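PDB 2PLN: response regulator from Helicobacter pylori, which probably acts as a DNA-binding transcription regulator of the OmpR/PhoB type, its N-terminal receiver domain being the part described here. Local coordinates for residues V88-D94 against A109-K115; G37-F43 against V124-E128; M19-E25 against Y63-S69. The contacts are given in a common frame with arbitrary orientation. Numbering follows the deposited sequence.

Interactions 1 and 3 join neighbouring strands of one five-stranded parallel sheet, whereas interaction 2 packs two helices on one side of it. Interaction 3 is the core contact, its centre about 4 Å from that of the chain, with apolar side chains; interaction 1, at about 7 Å, involves the edge strand and more charged groups. Interaction 2, about 12 Å out, has no hydrogen bond and grades from buried aliphatics to an exposed lysine and a partly exposed glutamate. Interactions 1 and 3 meet where strands 65-68 and 88-93 adjoin and through the salt bridge Lys-115 to Glu-25; interactions 1 and 2 meet by Asp-111 to Arg-126, and both reach the second subunit. Leu-38 and Ile-127 rest on Val-21 and Leu-65.

Interaction 1 of 3, residues V88-D94 against A109-K115; sequences VVLVSSD and ADDYIAK
Val-91 (chi1 t) forms the apolar centre: its CG1 lies 3.7 Å from CD2 of Tyr-112, whose chi1 t brings the ring alongside, and its CG2 3.9 Å from Ala-109 CB. On the opposite face Leu-90 (m, t) CD1 meets Ile-113 (m, t) CD1 at 4.2 Å. Extended strands 88-93 and 111-114 run parallel, 4.7 Å apart at -23°, with Leu-90 beside Asp-111 and Ser-92 beside Ile-113. Val-91 N donates to Asp-111 O (3.0 Å), Ile-113 N to Val-91 O (2.8 Å), Ser-93 N to Ile-113 O (3.0 Å) and Lys-115 N to Ser-93 O (2.7 Å). At the start Asp-110 N binds Val-89 O (2.7 Å), while Asp-110 OD2 accepts Val-89 N (2.9 Å) and salt-bridges Lys-81. Helix 98-106 is the crossover of this last beta-alpha-beta unit of the receiver fold. At the polar edge Lys-115 NZ forms a salt bridge with Glu-25. This implies an edge strand fixed by backbone hydrogen bonds, its Asp-111 charge shared between Arg-126 of its own and of the second subunit.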
loop_
_atom_site.group_PDB
_atom_site.type_symbol
_atom_site.label_atom_id
_atom_site.label_comp_id
_atom_site.label_asym_id
_atom_site.label_seq_id
_atom_site.Cartn_x
_atom_site.Cartn_y
_atom_site.Cartn_z
ATOM N N VAL A 88 -3.154 -9.746 7.413
ATOM C CA VAL A 88 -3.039 -8.684 6.428
ATOM C C VAL A 88 -3.691 -9.216 5.154
ATOM O O VAL A 88 -3.436 -10.360 4.749
ATOM C CB VAL A 88 -1.555 -8.337 6.183
ATOM C CG1 VAL A 88 -1.403 -7.287 5.112
ATOM C CG2 VAL A 88 -0.886 -7.861 7.496
ATOM N N VAL A 89 -4.511 -8.379 4.519
ATOM C CA VAL A 89 -5.209 -8.760 3.312
ATOM C C VAL A 89 -4.856 -7.817 2.157
ATOM O O VAL A 89 -5.044 -6.589 2.253
ATOM C CB VAL A 89 -6.740 -8.751 3.541
ATOM C CG1 VAL A 89 -7.460 -9.052 2.250
ATOM C CG2 VAL A 89 -7.133 -9.720 4.695
ATOM N N LEU A 90 -4.350 -8.395 1.075
ATOM C CA LEU A 90 -3.981 -7.636 -0.147
ATOM C C LEU A 90 -4.871 -8.117 -1.262
ATOM O O LEU A 90 -5.018 -9.329 -1.471
ATOM C CB LEU A 90 -2.513 -7.864 -0.548
ATOM C CG LEU A 90 -1.429 -7.835 0.548
ATOM C CD1 LEU A 90 -0.022 -7.877 -0.066
ATOM C CD2 LEU A 90 -1.584 -6.570 1.474
ATOM N N VAL A 91 -5.500 -7.177 -1.949
ATOM C CA VAL A 91 -6.376 -7.502 -3.080
ATOM C C VAL A 91 -5.574 -7.139 -4.306
ATOM O O VAL A 91 -5.043 -6.039 -4.403
ATOM C CB VAL A 91 -7.680 -6.644 -3.042
ATOM C CG1 VAL A 91 -8.465 -6.773 -4.331
ATOM C CG2 VAL A 91 -8.556 -7.054 -1.850
ATOM N N SER A 92 -5.493 -8.068 -5.250
ATOM C CA SER A 92 -4.816 -7.829 -6.509
ATOM C C SER A 92 -5.830 -8.066 -7.656
ATOM O O SER A 92 -6.641 -9.008 -7.598
ATOM C CB SER A 92 -3.581 -8.746 -6.527
ATOM O OG SER A 92 -3.109 -8.986 -7.823
ATOM N N SER A 93 -5.818 -7.202 -8.670
ATOM C CA SER A 93 -6.869 -7.222 -9.727
ATOM C C SER A 93 -6.305 -7.040 -11.152
ATOM O O SER A 93 -5.508 -6.152 -11.386
ATOM C CB SER A 93 -7.922 -6.143 -9.423
ATOM O OG SER A 93 -8.988 -6.153 -10.366
ATOM N N ASP A 94 -6.722 -7.894 -12.086
ATOM C CA ASP A 94 -6.370 -7.745 -13.513
ATOM C C ASP A 94 -7.326 -6.773 -14.230
ATOM O O ASP A 94 -7.123 -6.417 -15.413
ATOM C CB ASP A 94 -6.455 -9.108 -14.204
ATOM C CG ASP A 94 -7.822 -9.718 -14.061
ATOM O OD1 ASP A 94 -8.804 -9.065 -14.493
ATOM O OD2 ASP A 94 -8.031 -10.813 -13.490
ATOM N N ALA A 109 -9.324 -3.843 3.250
ATOM C CA ALA A 109 -8.081 -4.364 2.622
ATOM C C ALA A 109 -6.888 -3.485 2.990
ATOM O O ALA A 109 -7.015 -2.292 3.125
ATOM C CB ALA A 109 -8.231 -4.450 1.095
ATOM N N ASP A 110 -5.723 -4.099 3.146
ATOM C CA ASP A 110 -4.514 -3.378 3.486
ATOM C C ASP A 110 -3.829 -2.843 2.238
ATOM O O ASP A 110 -3.008 -1.916 2.321
ATOM C CB ASP A 110 -3.588 -4.302 4.276
ATOM C CG ASP A 110 -4.175 -4.675 5.603
ATOM O OD1 ASP A 110 -4.243 -3.772 6.466
ATOM O OD2 ASP A 110 -4.631 -5.804 5.853
ATOM N N ASP A 111 -4.153 -3.423 1.079
ATOM C CA ASP A 111 -3.634 -2.876 -0.141
ATOM C C ASP A 111 -4.494 -3.306 -1.312
ATOM O O ASP A 111 -5.303 -4.252 -1.215
ATOM C CB ASP A 111 -2.177 -3.341 -0.330
ATOM C CG ASP A 111 -1.298 -2.297 -1.026
ATOM O OD1 ASP A 111 -1.827 -1.454 -1.813
ATOM O OD2 ASP A 111 -0.060 -2.280 -0.853
ATOM N N TYR A 112 -4.322 -2.592 -2.414
ATOM C CA TYR A 112 -4.976 -2.892 -3.679
ATOM C C TYR A 112 -3.915 -2.754 -4.770
ATOM O O TYR A 112 -3.285 -1.690 -4.919
ATOM C CB TYR A 112 -6.134 -1.917 -3.902
ATOM C CG TYR A 112 -6.940 -2.182 -5.159
ATOM C CD1 TYR A 112 -6.731 -1.427 -6.303
ATOM C CD2 TYR A 112 -7.931 -3.190 -5.205
ATOM C CE1 TYR A 112 -7.496 -1.658 -7.482
ATOM C CE2 TYR A 112 -8.693 -3.413 -6.380
ATOM C CZ TYR A 112 -8.460 -2.653 -7.502
ATOM O OH TYR A 112 -9.206 -2.894 -8.683
ATOM N N ILE A 113 -3.699 -3.828 -5.529
ATOM C CA ILE A 113 -2.522 -3.889 -6.384
ATOM C C ILE A 113 -3.019 -4.249 -7.781
ATOM O O ILE A 113 -3.722 -5.232 -7.948
ATOM C CB ILE A 113 -1.525 -4.959 -5.850
ATOM C CG1 ILE A 113 -1.077 -4.629 -4.414
ATOM C CG2 ILE A 113 -0.305 -5.162 -6.809
ATOM C CD1 ILE A 113 -0.532 -5.817 -3.696
ATOM N N ALA A 114 -2.700 -3.430 -8.778
ATOM C CA ALA A 114 -3.077 -3.768 -10.151
ATOM C C ALA A 114 -2.182 -4.879 -10.683
ATOM O O ALA A 114 -0.977 -4.906 -10.410
ATOM C CB ALA A 114 -2.963 -2.550 -11.058
ATOM N N LYS A 115 -2.800 -5.805 -11.411
ATOM C CA LYS A 115 -2.076 -6.780 -12.215
ATOM C C LYS A 115 -2.108 -6.299 -13.665
ATOM O O LYS A 115 -3.111 -5.699 -14.096
ATOM C CB LYS A 115 -2.756 -8.137 -12.139
ATOM C CG LYS A 115 -2.643 -8.768 -10.776
ATOM C CD LYS A 115 -3.461 -10.040 -10.710
ATOM C CE LYS A 115 -2.673 -11.211 -11.203
ATOM N NZ LYS A 115 -3.593 -12.391 -11.277
#

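Interaction 2 of 3, residues G37-F43 against V124-E128; sequences GLNVKGF and VARIE
Helices 28-40 and 120-130, the first and last of the receiver domain, pack side by side over one face of the parallel sheet, and this contact joins the C-terminal turn of the first to the middle of the second. The closest CA pair is Leu-38 with Val-124, 6.1 Å apart. Val-124 (chi1 t) points at the first helix: its CG2 comes within 3.7 Å of Gly-37 C and 4.0 Å of Leu-38 CD2, so close that a side chain on Gly-37 would be crowded. Leu-38 (m, t) also sets CD2 3.9 Å from CD1 of Ile-127 (m, t), and its side chain touches Val-21 and Leu-23 of strand 20-24 beneath. A Schellman motif ends helix 28-40: Phe-43 N donates to Leu-38 O (3.2 Å) and Gly-42 N to Asn-39 O (3.0 Å), with Gly-42 as C-prime residue at phi/psi 90/7. The reversal lets the Phe-43 ring (chi1 m) turn back toward helix 120-130, where Glu-128 CG lies at the ring edge, 3.7 Å from CE2. Farther out, Lys-41 CG touches Val-124 CG1 (3.9 Å); Lys-41 NZ and Glu-128 OE1 stay 4.6 Å apart, beyond a salt bridge.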
loop_
_atom_site.group_PDB
_atom_site.type_symbol
_atom_site.label_atom_id
_atom_site.label_comp_id
_atom_site.label_asym_id
_atom_site.label_seq_id
_atom_site.Cartn_x
_atom_site.Cartn_y
_atom_site.Cartn_z
ATOM N N GLY A 37 9.681 -16.100 -5.207
ATOM C CA GLY A 37 10.133 -14.766 -4.793
ATOM C C GLY A 37 10.023 -14.583 -3.297
ATOM O O GLY A 37 10.926 -14.039 -2.636
ATOM N N LEU A 38 8.914 -15.048 -2.731
ATOM C CA LEU A 38 8.739 -14.913 -1.282
ATOM C C LEU A 38 9.738 -15.771 -0.535
ATOM O O LEU A 38 10.260 -15.359 0.498
ATOM C CB LEU A 38 7.312 -15.270 -0.867
ATOM C CG LEU A 38 6.255 -14.289 -1.355
ATOM C CD1 LEU A 38 4.882 -14.995 -1.223
ATOM C CD2 LEU A 38 6.370 -12.950 -0.597
ATOM N N ASN A 39 9.971 -16.983 -1.039
ATOM C CA ASN A 39 10.976 -17.868 -0.443
ATOM C C ASN A 39 12.332 -17.185 -0.335
ATOM O O ASN A 39 13.053 -17.411 0.621
ATOM C CB ASN A 39 11.153 -19.143 -1.270
ATOM C CG ASN A 39 10.025 -20.099 -1.112
ATOM O OD1 ASN A 39 9.159 -19.969 -0.208
ATOM N ND2 ASN A 39 10.003 -21.084 -1.988
ATOM N N VAL A 40 12.679 -16.364 -1.328
ATOM C CA VAL A 40 13.948 -15.613 -1.290
ATOM C C VAL A 40 14.161 -14.850 0.015
ATOM O O VAL A 40 15.275 -14.801 0.524
ATOM C CB VAL A 40 14.071 -14.658 -2.500
ATOM C CG1 VAL A 40 15.245 -13.695 -2.342
ATOM C CG2 VAL A 40 14.211 -15.456 -3.752
ATOM N N LYS A 41 13.090 -14.276 0.556
ATOM C CA LYS A 41 13.135 -13.484 1.794
ATOM C C LYS A 41 12.822 -14.268 3.059
ATOM O O LYS A 41 12.635 -13.686 4.132
ATOM C CB LYS A 41 12.177 -12.296 1.683
ATOM C CG LYS A 41 12.669 -11.254 0.697
ATOM C CD LYS A 41 14.023 -10.623 1.085
ATOM C CE LYS A 41 14.559 -9.845 -0.108
ATOM N NZ LYS A 41 15.714 -8.934 0.146
ATOM N N GLY A 42 12.759 -15.585 2.950
ATOM C CA GLY A 42 12.534 -16.417 4.129
ATOM C C GLY A 42 11.078 -16.703 4.456
ATOM O O GLY A 42 10.789 -17.310 5.495
ATOM N N PHE A 43 10.164 -16.290 3.570
ATOM C CA PHE A 43 8.724 -16.562 3.764
ATOM C C PHE A 43 8.283 -17.929 3.257
ATOM O O PHE A 43 8.755 -18.392 2.216
ATOM C CB PHE A 43 7.866 -15.520 3.040
ATOM C CG PHE A 43 7.997 -14.137 3.580
ATOM C CD1 PHE A 43 7.267 -13.737 4.709
ATOM C CD2 PHE A 43 8.801 -13.220 2.954
ATOM C CE1 PHE A 43 7.376 -12.433 5.199
ATOM C CE2 PHE A 43 8.923 -11.902 3.450
ATOM C CZ PHE A 43 8.208 -11.514 4.572
ATOM N N VAL A 124 7.255 -8.509 -3.848
ATOM C CA VAL A 124 7.799 -9.050 -2.605
ATOM C C VAL A 124 8.188 -7.972 -1.589
ATOM O O VAL A 124 7.925 -8.115 -0.381
ATOM C CB VAL A 124 8.956 -10.058 -2.891
ATOM C CG1 VAL A 124 9.694 -10.419 -1.627
ATOM C CG2 VAL A 124 8.389 -11.306 -3.642
ATOM N N ALA A 125 8.820 -6.903 -2.066
ATOM C CA ALA A 125 9.165 -5.774 -1.219
ATOM C C ALA A 125 7.893 -5.154 -0.578
ATOM O O ALA A 125 7.888 -4.768 0.597
ATOM C CB ALA A 125 9.926 -4.726 -2.036
ATOM N N ARG A 126 6.825 -5.066 -1.356
ATOM C CA ARG A 126 5.543 -4.525 -0.855
ATOM C C ARG A 126 4.974 -5.464 0.226
ATOM O O ARG A 126 4.528 -5.004 1.262
ATOM C CB ARG A 126 4.539 -4.398 -1.996
ATOM C CG ARG A 126 3.089 -3.924 -1.607
ATOM C CD ARG A 126 2.217 -3.669 -2.816
ATOM N NE ARG A 126 2.789 -2.605 -3.645
ATOM C CZ ARG A 126 2.522 -1.299 -3.500
ATOM N NH1 ARG A 126 1.626 -0.901 -2.588
ATOM N NH2 ARG A 126 3.152 -0.390 -4.279
ATOM N N ILE A 127 4.979 -6.772 -0.054
ATOM C CA ILE A 127 4.476 -7.761 0.916
ATOM C C ILE A 127 5.289 -7.695 2.191
ATOM O O ILE A 127 4.719 -7.672 3.282
ATOM C CB ILE A 127 4.462 -9.175 0.306
ATOM C CG1 ILE A 127 3.434 -9.213 -0.818
ATOM C CG2 ILE A 127 4.124 -10.246 1.364
ATOM C CD1 ILE A 127 3.481 -10.491 -1.674
ATOM N N GLU A 128 6.614 -7.637 2.042
ATOM C CA GLU A 128 7.505 -7.412 3.177
ATOM C C GLU A 128 7.097 -6.216 4.023
ATOM O O GLU A 128 7.009 -6.323 5.247
ATOM C CB GLU A 128 8.923 -7.145 2.694
ATOM C CG GLU A 128 9.780 -8.359 2.602
ATOM C CD GLU A 128 11.214 -7.956 2.337
ATOM O OE1 GLU A 128 12.083 -8.603 2.890
ATOM O OE2 GLU A 128 11.460 -6.963 1.612
#

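Interaction 3 of 3, residues M19-E25 against Y63-S69; sequences MRVLLIE and YDLVMVS
Strands 20-24 and 65-68 run parallel at 14° with axes 4.7 Å apart, pairing Val-21 with Leu-65, Leu-22 with Val-66, Leu-23 with Met-67 (a selenomethionine, like Met-19) and Ile-24 with Val-68. Leu-22 N donates to Leu-65 O (2.9 Å), Met-67 N to Leu-22 O (2.9 Å), Ile-24 N to Met-67 O (2.8 Å) and Ser-69 N to Ile-24 O (3.0 Å). Asp-64 N donates to Arg-20 O (2.9 Å) and Arg-20 N to Asp-64 OD2 (2.8 Å), while buried Leu-65 N has no partner. A water donates to Ile-24 O (2.9 Å) and, weakly, to Met-67 O (3.1 Å), and hydrogen-bonds Ser-69 OG (3.2 Å). Backbone bonds of Val-21 and Leu-23 to strand 44-48 make 20-24 an inner strand of the receiver sheet. Leu-22 CB lies over the face of the Tyr-63 ring (chi1 m) in a CH-pi contact, 3.7 Å from its centroid; Leu-22 (t, p) CD2 and Ile-24 (m, t) CD1 each lie 3.9 Å from Val-66 CG2. On the other face Leu-23 (m, t) CD2 meets Met-67 CE (3.7 Å). Arg-20 forms a salt bridge with Asp-46, to which Tyr-63 OH is hydrogen-bonded; Glu-25 forms one with Lys-115. Asp-64, a predicted phosphorylation site, is unmodified here; Ser-69 follows the paired Val-68, where receivers usually carry the phosphoacceptor aspartate. This chemistry is consistent with an atypical receiver.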
loop_
_atom_site.group_PDB
_atom_site.type_symbol
_atom_site.label_atom_id
_atom_site.label_comp_id
_atom_site.label_asym_id
_atom_site.label_seq_id
_atom_site.Cartn_x
_atom_site.Cartn_y
_atom_site.Cartn_z
HETATM N N MSE A 19 6.999 -16.488 8.917
HETATM C CA MSE A 19 5.832 -15.859 8.327
HETATM C C MSE A 19 5.328 -16.780 7.224
HETATM O O MSE A 19 6.118 -17.316 6.444
HETATM C CB MSE A 19 6.211 -14.516 7.689
HETATM C CG MSE A 19 6.827 -13.487 8.596
HETATM SE SE MSE A 19 5.454 -12.456 9.506
HETATM C CE MSE A 19 6.454 -10.827 9.855
ATOM N N ARG A 20 4.015 -16.974 7.188
ATOM C CA ARG A 20 3.393 -17.777 6.140
ATOM C C ARG A 20 2.403 -16.931 5.345
ATOM O O ARG A 20 1.581 -16.211 5.923
ATOM C CB ARG A 20 2.688 -19.007 6.703
ATOM C CG ARG A 20 2.383 -20.061 5.586
ATOM C CD ARG A 20 1.349 -21.153 5.943
ATOM N NE ARG A 20 1.996 -22.168 6.692
ATOM C CZ ARG A 20 2.302 -23.390 6.265
ATOM N NH1 ARG A 20 1.915 -23.881 5.091
ATOM N NH2 ARG A 20 2.959 -24.145 7.093
ATOM N N VAL A 21 2.481 -17.034 4.019
ATOM C CA VAL A 21 1.613 -16.233 3.121
ATOM C C VAL A 21 0.679 -17.160 2.312
ATOM O O VAL A 21 1.138 -18.173 1.787
ATOM C CB VAL A 21 2.483 -15.429 2.130
ATOM C CG1 VAL A 21 1.594 -14.774 1.066
ATOM C CG2 VAL A 21 3.386 -14.400 2.893
ATOM N N LEU A 22 -0.616 -16.824 2.238
ATOM C CA LEU A 22 -1.536 -17.519 1.356
ATOM C C LEU A 22 -1.745 -16.722 0.058
ATOM O O LEU A 22 -2.037 -15.529 0.099
ATOM C CB LEU A 22 -2.883 -17.720 2.043
ATOM C CG LEU A 22 -3.967 -18.415 1.217
ATOM C CD1 LEU A 22 -3.568 -19.878 0.788
ATOM C CD2 LEU A 22 -5.327 -18.401 1.951
ATOM N N LEU A 23 -1.608 -17.387 -1.083
ATOM C CA LEU A 23 -1.777 -16.703 -2.370
ATOM C C LEU A 23 -2.948 -17.347 -3.046
ATOM O O LEU A 23 -2.890 -18.537 -3.363
ATOM C CB LEU A 23 -0.525 -16.847 -3.267
ATOM C CG LEU A 23 0.808 -16.295 -2.745
ATOM C CD1 LEU A 23 2.063 -16.772 -3.556
ATOM C CD2 LEU A 23 0.780 -14.752 -2.613
ATOM N N ILE A 24 -4.025 -16.585 -3.232
ATOM C CA ILE A 24 -5.166 -17.080 -4.018
ATOM C C ILE A 24 -5.022 -16.537 -5.427
ATOM O O ILE A 24 -5.205 -15.364 -5.664
ATOM C CB ILE A 24 -6.513 -16.734 -3.366
ATOM C CG1 ILE A 24 -6.569 -17.345 -1.939
ATOM C CG2 ILE A 24 -7.706 -17.216 -4.288
ATOM C CD1 ILE A 24 -7.631 -16.761 -1.010
ATOM N N GLU A 25 -4.674 -17.419 -6.355
ATOM C CA GLU A 25 -4.226 -17.017 -7.680
ATOM C C GLU A 25 -4.478 -18.172 -8.668
ATOM O O GLU A 25 -3.951 -19.292 -8.504
ATOM C CB GLU A 25 -2.744 -16.646 -7.628
ATOM C CG GLU A 25 -2.120 -16.293 -8.983
ATOM C CD GLU A 25 -2.922 -15.238 -9.764
ATOM O OE1 GLU A 25 -3.536 -15.614 -10.796
ATOM O OE2 GLU A 25 -2.959 -14.039 -9.352
ATOM N N TYR A 63 -1.948 -18.179 8.829
ATOM C CA TYR A 63 -1.272 -17.270 7.896
ATOM C C TYR A 63 -1.130 -15.867 8.481
ATOM O O TYR A 63 -2.000 -15.405 9.239
ATOM C CB TYR A 63 -2.066 -17.162 6.602
ATOM C CG TYR A 63 -2.134 -18.446 5.845
ATOM C CD1 TYR A 63 -1.063 -18.863 5.058
ATOM C CD2 TYR A 63 -3.268 -19.266 5.918
ATOM C CE1 TYR A 63 -1.125 -20.062 4.329
ATOM C CE2 TYR A 63 -3.324 -20.462 5.211
ATOM C CZ TYR A 63 -2.253 -20.849 4.443
ATOM O OH TYR A 63 -2.353 -22.005 3.756
ATOM N N ASP A 64 -0.073 -15.170 8.071
ATOM C CA ASP A 64 0.170 -13.786 8.494
ATOM C C ASP A 64 -0.399 -12.815 7.468
ATOM O O ASP A 64 -0.714 -11.677 7.798
ATOM C CB ASP A 64 1.676 -13.584 8.652
ATOM C CG ASP A 64 2.269 -14.543 9.683
ATOM O OD1 ASP A 64 2.106 -14.276 10.897
ATOM O OD2 ASP A 64 2.880 -15.585 9.385
ATOM N N LEU A 65 -0.512 -13.278 6.216
ATOM C CA LEU A 65 -0.945 -12.421 5.085
ATOM C C LEU A 65 -1.595 -13.266 3.999
ATOM O O LEU A 65 -1.183 -14.417 3.767
ATOM C CB LEU A 65 0.278 -11.698 4.506
ATOM C CG LEU A 65 -0.010 -10.633 3.425
ATOM C CD1 LEU A 65 0.974 -9.470 3.463
ATOM C CD2 LEU A 65 -0.036 -11.275 2.010
ATOM N N VAL A 66 -2.632 -12.728 3.361
ATOM C CA VAL A 66 -3.263 -13.384 2.194
ATOM C C VAL A 66 -3.303 -12.356 1.095
ATOM O O VAL A 66 -3.633 -11.182 1.338
ATOM C CB VAL A 66 -4.723 -13.931 2.458
ATOM C CG1 VAL A 66 -5.680 -12.852 3.030
ATOM C CG2 VAL A 66 -5.317 -14.590 1.183
HETATM N N MSE A 67 -2.942 -12.792 -0.111
HETATM C CA MSE A 67 -3.176 -11.991 -1.294
HETATM C C MSE A 67 -4.166 -12.705 -2.193
HETATM O O MSE A 67 -3.989 -13.883 -2.519
HETATM C CB MSE A 67 -1.884 -11.709 -2.064
HETATM C CG MSE A 67 -2.134 -10.672 -3.156
HETATM SE SE MSE A 67 -0.538 -9.885 -3.890
HETATM C CE MSE A 67 0.380 -11.498 -4.410
ATOM N N VAL A 68 -5.222 -12.006 -2.578
ATOM C CA VAL A 68 -6.313 -12.645 -3.314
ATOM C C VAL A 68 -6.566 -11.906 -4.618
ATOM O O VAL A 68 -6.680 -10.678 -4.632
ATOM C CB VAL A 68 -7.607 -12.762 -2.451
ATOM C CG1 VAL A 68 -8.043 -11.407 -1.826
ATOM C CG2 VAL A 68 -8.764 -13.370 -3.243
ATOM N N SER A 69 -6.594 -12.672 -5.702
ATOM C CA SER A 69 -7.080 -12.230 -7.017
ATOM C C SER A 69 -8.194 -13.170 -7.341
ATOM O O SER A 69 -7.960 -14.368 -7.523
ATOM C CB SER A 69 -6.024 -12.398 -8.101
ATOM O OG SER A 69 -4.793 -11.890 -7.684
HETATM O O HOH W 1 -3.083 -13.422 -5.435
#